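Local coordinates for Non-structural protein 3 (Porcine deltacoronavirus, PDB 6LN0) that probably processes the viral polyprotein through a papain-like protease domain and carries a macro domain that probably binds ADP-ribose-like ligands, at residues Y300-R305 against I317-S322; K222-N227 against V296-A301; N267-Q270 against Q275-P278. All coordinates share one frame; numbering follows the deposited sequence.

Overall arrangement
All three contacts lie in the region assigned to the papain-like peptidase, among its packed helices, and none includes a cysteine of the zinc site. Contacts 1 and 2 share Y300 and A301 on helix 293-302, with centres about 8 Å apart; L319 of contact 1 touches the W298 indole of contact 2. Contact 3 has its centre about 12 Å from that of contact 1 and about 15 Å from that of contact 2. L320 joins contact 3 to contact 1, and R277 NH1 lies 2.9 Å from E223 O of contact 2. Helix 260-270, whose end serves contact 3, probably matches the papain-family helix that starts at the nucleophilic cysteine.

Contact 1. Residues Y300-R305 against I317-S322; sequences YASTNR and ISLLVS
S302 and L319 meet without any flat group between them, and the one aromatic ring in these segments, that of Y300, turns to other neighbours. In the plane of that ring, at its edge, lies the carbonyl carbon of R305, and F261 forms an edge-to-face pair with it. The touching surface is mainly aliphatic and small, 106 Å² summed over both sides. L319 straddles the S302 methylene: L319 CD1 and L319 CD2 are each 3.6 Å from S302 CB, which therefore sits in the fork of the isobutyl group. With CG of L319 anti to the backbone N (chi1 167°), both methyls are carried across toward helix 293-302. A looser touch follows at the helix end, where T303 CG2 stands 4.5 Å from L319 CD2. The hydroxyls on this side are spoken for within their own helix: S302 OG bonds to W298 O and T303 OG1 to I299 O, each one turn back. The S302 methylene makes the closest touch, with OG beside it slightly farther from both leucine methyls. Helix 293-302 stops here in a reversal with the pattern of a Schellman motif: R305 N bonds to Y300 O at 3.0 Å, N304 N reaches A301 O only weakly at 3.5 Å, and N304 has a positive phi of 61°. Chemically, then, dispersion joins S302 and T303 to L319, while the hydroxyls meet backbone carbonyl groups of their own helix; the more directional link to helix 313-322 is the hydrogen bond from R305 NH2, in the loop after helix 293-302, to Q315 OE1.

Contact 2. Residues K222-N227 against V296-A301; sequences KELDLN and VAWIYA
The indole of W298 slots edge-on into a notch formed by L224 and L226, just where helix 215-223 gives way to the next turn. L224 CD2, 4.0 Å from W298 CD1, and L226 CD2, 4.2 Å from the same atom, lie on opposite sides of the indole plane, the latter obliquely, so the pyrrole edge is wedged between two branched side chains. At the bottom of the notch L224 O meets W298 NE1 at 2.8 Å. The oxygen lies in the ring plane, the N-H points at it with an angle of 164°, and the nitrogen sits on a carbonyl lone pair. W298 holds CG anti to its backbone N (chi1 -180°), which swings the ring off helix 293-302 toward the notch. In return L226 is a bump in the hollow between that ring and the next turn: while CD2 leans on the indole, L226 CD1 rests 4.1 Å from A301 CB. D225, with positive phi, closes the helix in a Schellman motif, and L224 and L226 flank it on the chain. Y234 packs against both leucines, and I280 and L283 pack on W298. In this buried setting the contact is chiefly apolar, and its nearly straight bond pairs the indole N-H with the L224 carbonyl, which should fix the ring's rotation.

Contact 3. Residues N267-Q270 against Q275-P278; sequences NLFQ and QFRP
An offset, parallel-displaced stack of F269 and F276 makes this buried contact, joining the last turn of helix 260-270 to the loop that leads into helix 278-287. The ring centroids are 4.2 Å apart and the planes differ by 13°, near-parallel as in a parallel-displaced pair and unlike a T-shaped one. Each ring presents its outer end to the other: F276 CZ stands 3.3 Å above the F269 plane, displaced toward the rim, and F269 CZ stands 3.4 Å above the F276 plane, displaced likewise. The nearest atoms, F269 CE1 and F276 CE2, are 3.3 Å apart, a snug distance for aromatic carbons. The two side chains approach from opposite directions and overlap mainly through their outer halves, which suits backbones whose nearest CA atoms, those of F269 and Q275, are still 9.7 Å apart. F269 has CG anti to its N (chi1 -179°), extending the ring away from the helix, whereas F276 keeps CG beside the backbone N (chi1 -74°), which turns its ring back toward the helix. Helix 313-322 flanks the pair, its L320 packing against both F269 and F276. Y284 adds an edge-to-face partner to F276, and Y274 packs against F269. The loop itself is pinned by polar bonds: Q275 and R277 make backbone bonds to D325 and N323; R277 is the N-cap residue of helix 278-287, and its guanidinium group bonds N323 OD1 and E223 O. Dispersion, with the slight electrostatic advantage of an offset, therefore binds the two rings across the turn, and the hydrogen bonds at Q275 and R277 hold the loop from which F276 reaches its partner.

Contact 1. Residues Y300-R305 against I317-S322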
loop_
_atom_site.group_PDB
_atom_site.type_symbol
_atom_site.label_atom_id
_atom_site.label_comp_id
_atom_site.label_asym_id
_atom_site.label_seq_id
_atom_site.Cartn_x
_atom_site.Cartn_y
_atom_site.Cartn_z
ATOM N N TYR A 300 -12.325 17.371 -1.673
ATOM C CA TYR A 300 -12.102 16.694 -2.946
ATOM C C TYR A 300 -12.173 15.183 -2.800
ATOM O O TYR A 300 -12.748 14.501 -3.659
ATOM C CB TYR A 300 -10.749 17.080 -3.519
ATOM C CG TYR A 300 -10.760 18.298 -4.421
ATOM C CD1 TYR A 300 -10.942 18.159 -5.785
ATOM C CD2 TYR A 300 -10.547 19.578 -3.905
ATOM C CE1 TYR A 300 -10.919 19.246 -6.614
ATOM C CE2 TYR A 300 -10.521 20.665 -4.723
ATOM C CZ TYR A 300 -10.715 20.499 -6.085
ATOM O OH TYR A 300 -10.700 21.585 -6.927
ATOM N N ALA A 301 -11.582 14.631 -1.728
ATOM C CA ALA A 301 -11.583 13.175 -1.554
ATOM C C ALA A 301 -12.972 12.652 -1.187
ATOM O O ALA A 301 -13.354 11.551 -1.594
ATOM C CB ALA A 301 -10.569 12.758 -0.485
ATOM N N SER A 302 -13.732 13.417 -0.401
ATOM C CA SER A 302 -15.078 12.977 -0.041
ATOM C C SER A 302 -16.025 12.974 -1.243
ATOM O O SER A 302 -16.955 12.161 -1.281
ATOM C CB SER A 302 -15.651 13.861 1.070
ATOM O OG SER A 302 -14.836 13.815 2.229
ATOM N N THR A 303 -15.826 13.870 -2.218
ATOM C CA THR A 303 -16.708 13.939 -3.380
ATOM C C THR A 303 -16.081 13.317 -4.621
ATOM O O THR A 303 -16.647 13.424 -5.710
ATOM C CB THR A 303 -17.150 15.395 -3.660
ATOM O OG1 THR A 303 -16.025 16.228 -3.941
ATOM C CG2 THR A 303 -17.841 15.984 -2.468
ATOM N N ASN A 304 -14.934 12.645 -4.478
ATOM C CA ASN A 304 -14.342 11.856 -5.557
ATOM C C ASN A 304 -14.010 12.733 -6.764
ATOM O O ASN A 304 -14.357 12.432 -7.903
ATOM C CB ASN A 304 -15.250 10.692 -5.950
ATOM C CG ASN A 304 -15.471 9.734 -4.813
ATOM O OD1 ASN A 304 -14.533 9.119 -4.335
ATOM N ND2 ASN A 304 -16.707 9.607 -4.366
ATOM N N ARG A 305 -13.318 13.828 -6.504
ATOM C CA ARG A 305 -12.836 14.700 -7.556
ATOM C C ARG A 305 -11.326 14.782 -7.473
ATOM O O ARG A 305 -10.726 14.482 -6.440
ATOM C CB ARG A 305 -13.422 16.114 -7.434
ATOM C CG ARG A 305 -14.912 16.137 -7.338
ATOM C CD ARG A 305 -15.529 15.675 -8.636
ATOM N NE ARG A 305 -16.973 15.825 -8.569
ATOM C CZ ARG A 305 -17.803 15.460 -9.537
ATOM N NH1 ARG A 305 -17.314 14.916 -10.648
ATOM N NH2 ARG A 305 -19.115 15.642 -9.393
ATOM N N ILE A 317 -22.026 21.213 -0.430
ATOM C CA ILE A 317 -22.810 21.708 0.695
ATOM C C ILE A 317 -23.483 20.552 1.428
ATOM O O ILE A 317 -23.648 20.595 2.653
ATOM C CB ILE A 317 -23.833 22.786 0.253
ATOM C CG1 ILE A 317 -24.501 23.359 1.489
ATOM C CG2 ILE A 317 -24.923 22.229 -0.661
ATOM C CD1 ILE A 317 -23.510 23.966 2.456
ATOM N N SER A 318 -23.854 19.498 0.707
ATOM C CA SER A 318 -24.474 18.360 1.367
ATOM C C SER A 318 -23.457 17.587 2.198
ATOM O O SER A 318 -23.784 17.084 3.281
ATOM C CB SER A 318 -25.135 17.455 0.337
ATOM O OG SER A 318 -25.210 16.126 0.836
ATOM N N LEU A 319 -22.214 17.491 1.716
ATOM C CA LEU A 319 -21.150 16.884 2.509
ATOM C C LEU A 319 -20.911 17.661 3.796
ATOM O O LEU A 319 -20.857 17.080 4.884
ATOM C CB LEU A 319 -19.862 16.811 1.692
ATOM C CG LEU A 319 -18.651 16.478 2.557
ATOM C CD1 LEU A 319 -18.620 14.996 2.798
ATOM C CD2 LEU A 319 -17.384 16.952 1.882
ATOM N N LEU A 320 -20.786 18.984 3.697
ATOM C CA LEU A 320 -20.504 19.790 4.878
ATOM C C LEU A 320 -21.624 19.691 5.897
ATOM O O LEU A 320 -21.375 19.478 7.091
ATOM C CB LEU A 320 -20.280 21.245 4.475
ATOM C CG LEU A 320 -19.132 21.450 3.484
ATOM C CD1 LEU A 320 -18.964 22.949 3.203
ATOM C CD2 LEU A 320 -17.818 20.791 3.981
ATOM N N VAL A 321 -22.876 19.832 5.436
ATOM C CA VAL A 321 -24.021 19.882 6.351
ATOM C C VAL A 321 -24.191 18.551 7.081
ATOM O O VAL A 321 -24.444 18.514 8.291
ATOM C CB VAL A 321 -25.301 20.286 5.587
ATOM C CG1 VAL A 321 -26.532 19.924 6.391
ATOM C CG2 VAL A 321 -25.287 21.766 5.275
ATOM N N SER A 322 -24.040 17.442 6.370
ATOM C CA SER A 322 -24.182 16.150 7.027
ATOM C C SER A 322 -23.048 15.844 8.010
ATOM O O SER A 322 -23.208 14.946 8.841
ATOM C CB SER A 322 -24.266 15.040 5.994
ATOM O OG SER A 322 -23.009 14.887 5.417
#

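Contact 2. Residues K222-N227 against V296-A301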
loop_
_atom_site.group_PDB
_atom_site.type_symbol
_atom_site.label_atom_id
_atom_site.label_comp_id
_atom_site.label_asym_id
_atom_site.label_seq_id
_atom_site.Cartn_x
_atom_site.Cartn_y
_atom_site.Cartn_z
ATOM N N LYS A 222 -11.174 6.555 8.793
ATOM C CA LYS A 222 -12.528 6.461 9.323
ATOM C C LYS A 222 -12.919 7.718 10.098
ATOM O O LYS A 222 -14.093 8.102 10.090
ATOM C CB LYS A 222 -12.696 5.203 10.190
ATOM C CG LYS A 222 -12.983 3.906 9.388
ATOM C CD LYS A 222 -11.671 3.310 8.781
ATOM C CE LYS A 222 -11.869 2.323 7.622
ATOM N NZ LYS A 222 -12.315 2.981 6.338
ATOM N N GLU A 223 -11.966 8.392 10.743
ATOM C CA GLU A 223 -12.313 9.650 11.388
ATOM C C GLU A 223 -12.801 10.676 10.372
ATOM O O GLU A 223 -13.653 11.517 10.692
ATOM C CB GLU A 223 -11.114 10.191 12.154
ATOM C CG GLU A 223 -11.166 9.869 13.632
ATOM C CD GLU A 223 -10.351 10.838 14.472
ATOM O OE1 GLU A 223 -9.862 11.842 13.911
ATOM O OE2 GLU A 223 -10.201 10.599 15.694
ATOM N N LEU A 224 -12.278 10.605 9.147
ATOM C CA LEU A 224 -12.582 11.514 8.050
ATOM C C LEU A 224 -13.673 10.991 7.127
ATOM O O LEU A 224 -14.014 11.675 6.159
ATOM C CB LEU A 224 -11.314 11.784 7.223
ATOM C CG LEU A 224 -10.263 12.672 7.881
ATOM C CD1 LEU A 224 -9.094 12.948 6.940
ATOM C CD2 LEU A 224 -10.880 13.970 8.344
ATOM N N ASP A 225 -14.195 9.786 7.389
ATOM C CA ASP A 225 -15.258 9.170 6.592
ATOM C C ASP A 225 -14.788 8.832 5.184
ATOM O O ASP A 225 -15.538 8.988 4.219
ATOM C CB ASP A 225 -16.496 10.063 6.514
ATOM C CG ASP A 225 -17.538 9.689 7.506
ATOM O OD1 ASP A 225 -17.240 8.809 8.343
ATOM O OD2 ASP A 225 -18.649 10.279 7.452
ATOM N N LEU A 226 -13.553 8.383 5.044
ATOM C CA LEU A 226 -13.045 8.019 3.733
ATOM C C LEU A 226 -12.658 6.553 3.726
ATOM O O LEU A 226 -12.115 6.044 4.708
ATOM C CB LEU A 226 -11.837 8.875 3.337
ATOM C CG LEU A 226 -11.870 10.378 3.601
ATOM C CD1 LEU A 226 -10.520 10.974 3.234
ATOM C CD2 LEU A 226 -13.004 11.073 2.845
ATOM N N ASN A 227 -12.929 5.874 2.617
ATOM C CA ASN A 227 -12.225 4.627 2.363
ATOM C C ASN A 227 -10.792 4.940 1.944
ATOM O O ASN A 227 -10.364 6.098 1.919
ATOM C CB ASN A 227 -12.956 3.787 1.317
ATOM C CG ASN A 227 -13.053 4.460 -0.044
ATOM O OD1 ASN A 227 -12.058 4.919 -0.614
ATOM N ND2 ASN A 227 -14.256 4.456 -0.604
ATOM N N VAL A 296 -9.800 21.493 2.302
ATOM C CA VAL A 296 -10.113 21.409 0.879
ATOM C C VAL A 296 -9.816 20.022 0.337
ATOM O O VAL A 296 -10.567 19.487 -0.493
ATOM C CB VAL A 296 -9.332 22.489 0.102
ATOM C CG1 VAL A 296 -9.486 22.264 -1.369
ATOM C CG2 VAL A 296 -9.859 23.887 0.463
ATOM N N ALA A 297 -8.690 19.436 0.754
ATOM C CA ALA A 297 -8.358 18.083 0.317
ATOM C C ALA A 297 -9.415 17.091 0.791
ATOM O O ALA A 297 -9.844 16.207 0.037
ATOM C CB ALA A 297 -6.975 17.689 0.832
ATOM N N TRP A 298 -9.866 17.241 2.027
ATOM C CA TRP A 298 -10.999 16.452 2.487
ATOM C C TRP A 298 -12.225 16.634 1.592
ATOM O O TRP A 298 -12.968 15.676 1.351
ATOM C CB TRP A 298 -11.321 16.817 3.935
ATOM C CG TRP A 298 -12.463 16.045 4.484
ATOM C CD1 TRP A 298 -12.492 14.700 4.801
ATOM C CD2 TRP A 298 -13.763 16.556 4.793
ATOM N NE1 TRP A 298 -13.732 14.361 5.293
ATOM C CE2 TRP A 298 -14.530 15.476 5.303
ATOM C CE3 TRP A 298 -14.350 17.814 4.700
ATOM C CZ2 TRP A 298 -15.854 15.626 5.696
ATOM C CZ3 TRP A 298 -15.670 17.963 5.106
ATOM C CH2 TRP A 298 -16.403 16.882 5.596
ATOM N N ILE A 299 -12.475 17.846 1.088
ATOM C CA ILE A 299 -13.658 18.023 0.245
ATOM C C ILE A 299 -13.493 17.251 -1.049
ATOM O O ILE A 299 -14.415 16.561 -1.502
ATOM C CB ILE A 299 -13.940 19.508 -0.040
ATOM C CG1 ILE A 299 -14.017 20.300 1.248
ATOM C CG2 ILE A 299 -15.206 19.645 -0.854
ATOM C CD1 ILE A 299 -15.329 20.484 1.735
ATOM N N TYR A 300 -12.325 17.371 -1.673
ATOM C CA TYR A 300 -12.102 16.694 -2.946
ATOM C C TYR A 300 -12.173 15.183 -2.800
ATOM O O TYR A 300 -12.748 14.501 -3.659
ATOM C CB TYR A 300 -10.749 17.080 -3.519
ATOM C CG TYR A 300 -10.760 18.298 -4.421
ATOM C CD1 TYR A 300 -10.942 18.159 -5.785
ATOM C CD2 TYR A 300 -10.547 19.578 -3.905
ATOM C CE1 TYR A 300 -10.919 19.246 -6.614
ATOM C CE2 TYR A 300 -10.521 20.665 -4.723
ATOM C CZ TYR A 300 -10.715 20.499 -6.085
ATOM O OH TYR A 300 -10.700 21.585 -6.927
ATOM N N ALA A 301 -11.582 14.631 -1.728
ATOM C CA ALA A 301 -11.583 13.175 -1.554
ATOM C C ALA A 301 -12.972 12.652 -1.187
ATOM O O ALA A 301 -13.354 11.551 -1.594
ATOM C CB ALA A 301 -10.569 12.758 -0.485
#

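Contact 3. Residues N267-Q270 against Q275-P278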
loop_
_atom_site.group_PDB
_atom_site.type_symbol
_atom_site.label_atom_id
_atom_site.label_comp_id
_atom_site.label_asym_id
_atom_site.label_seq_id
_atom_site.Cartn_x
_atom_site.Cartn_y
_atom_site.Cartn_z
ATOM N N ASN A 267 -18.754 28.649 1.026
ATOM C CA ASN A 267 -19.238 29.991 1.320
ATOM C C ASN A 267 -20.703 29.986 1.747
ATOM O O ASN A 267 -21.071 30.706 2.677
ATOM C CB ASN A 267 -19.004 30.907 0.126
ATOM C CG ASN A 267 -17.536 31.247 -0.036
ATOM O OD1 ASN A 267 -16.743 31.093 0.917
ATOM N ND2 ASN A 267 -17.151 31.676 -1.235
ATOM N N LEU A 268 -21.549 29.186 1.095
ATOM C CA LEU A 268 -22.880 28.922 1.637
ATOM C C LEU A 268 -22.791 28.433 3.079
ATOM O O LEU A 268 -23.489 28.938 3.965
ATOM C CB LEU A 268 -23.605 27.892 0.775
ATOM C CG LEU A 268 -25.027 27.540 1.169
ATOM C CD1 LEU A 268 -25.931 28.757 1.092
ATOM C CD2 LEU A 268 -25.533 26.443 0.245
ATOM N N PHE A 269 -21.915 27.455 3.333
ATOM C CA PHE A 269 -21.846 26.871 4.667
ATOM C C PHE A 269 -21.499 27.933 5.699
ATOM O O PHE A 269 -22.096 27.978 6.781
ATOM C CB PHE A 269 -20.828 25.714 4.724
ATOM C CG PHE A 269 -20.755 25.076 6.077
ATOM C CD1 PHE A 269 -19.891 25.563 7.045
ATOM C CD2 PHE A 269 -21.621 24.055 6.416
ATOM C CE1 PHE A 269 -19.877 25.022 8.311
ATOM C CE2 PHE A 269 -21.611 23.508 7.687
ATOM C CZ PHE A 269 -20.727 23.978 8.627
ATOM N N GLN A 270 -20.546 28.805 5.375
ATOM C CA GLN A 270 -20.167 29.869 6.294
ATOM C C GLN A 270 -21.340 30.776 6.650
ATOM O O GLN A 270 -21.321 31.388 7.723
ATOM C CB GLN A 270 -19.019 30.688 5.695
ATOM C CG GLN A 270 -17.679 29.951 5.690
ATOM C CD GLN A 270 -16.540 30.807 5.180
ATOM O OE1 GLN A 270 -15.900 31.527 5.950
ATOM N NE2 GLN A 270 -16.284 30.745 3.870
ATOM N N GLN A 275 -22.407 23.668 13.147
ATOM C CA GLN A 275 -21.086 23.419 13.718
ATOM C C GLN A 275 -20.620 22.008 13.367
ATOM O O GLN A 275 -21.287 21.029 13.707
ATOM C CB GLN A 275 -21.078 23.611 15.240
ATOM C CG GLN A 275 -19.791 23.042 15.861
ATOM C CD GLN A 275 -19.560 23.458 17.300
ATOM O OE1 GLN A 275 -20.504 23.695 18.058
ATOM N NE2 GLN A 275 -18.289 23.535 17.691
ATOM N N PHE A 276 -19.470 21.910 12.711
ATOM C CA PHE A 276 -18.905 20.623 12.319
ATOM C C PHE A 276 -18.631 19.726 13.529
ATOM O O PHE A 276 -18.261 20.192 14.605
ATOM C CB PHE A 276 -17.589 20.842 11.580
ATOM C CG PHE A 276 -17.745 21.362 10.189
ATOM C CD1 PHE A 276 -18.457 20.642 9.240
ATOM C CD2 PHE A 276 -17.124 22.555 9.810
ATOM C CE1 PHE A 276 -18.573 21.114 7.944
ATOM C CE2 PHE A 276 -17.232 23.037 8.519
ATOM C CZ PHE A 276 -17.961 22.321 7.579
ATOM N N ARG A 277 -18.758 18.418 13.327
ATOM C CA ARG A 277 -18.304 17.461 14.324
ATOM C C ARG A 277 -16.794 17.619 14.582
ATOM O O ARG A 277 -16.071 18.189 13.763
ATOM C CB ARG A 277 -18.639 16.041 13.865
ATOM C CG ARG A 277 -17.746 15.528 12.775
ATOM C CD ARG A 277 -18.331 14.277 12.207
ATOM N NE ARG A 277 -17.738 13.890 10.942
ATOM C CZ ARG A 277 -16.642 13.150 10.827
ATOM N NH1 ARG A 277 -16.005 12.725 11.910
ATOM N NH2 ARG A 277 -16.186 12.828 9.625
ATOM N N PRO A 278 -16.303 17.125 15.726
ATOM C CA PRO A 278 -14.932 17.472 16.158
ATOM C C PRO A 278 -13.828 17.258 15.125
ATOM O O PRO A 278 -13.018 18.161 14.895
ATOM C CB PRO A 278 -14.752 16.567 17.388
ATOM C CG PRO A 278 -16.123 16.517 17.980
ATOM C CD PRO A 278 -17.051 16.442 16.803
#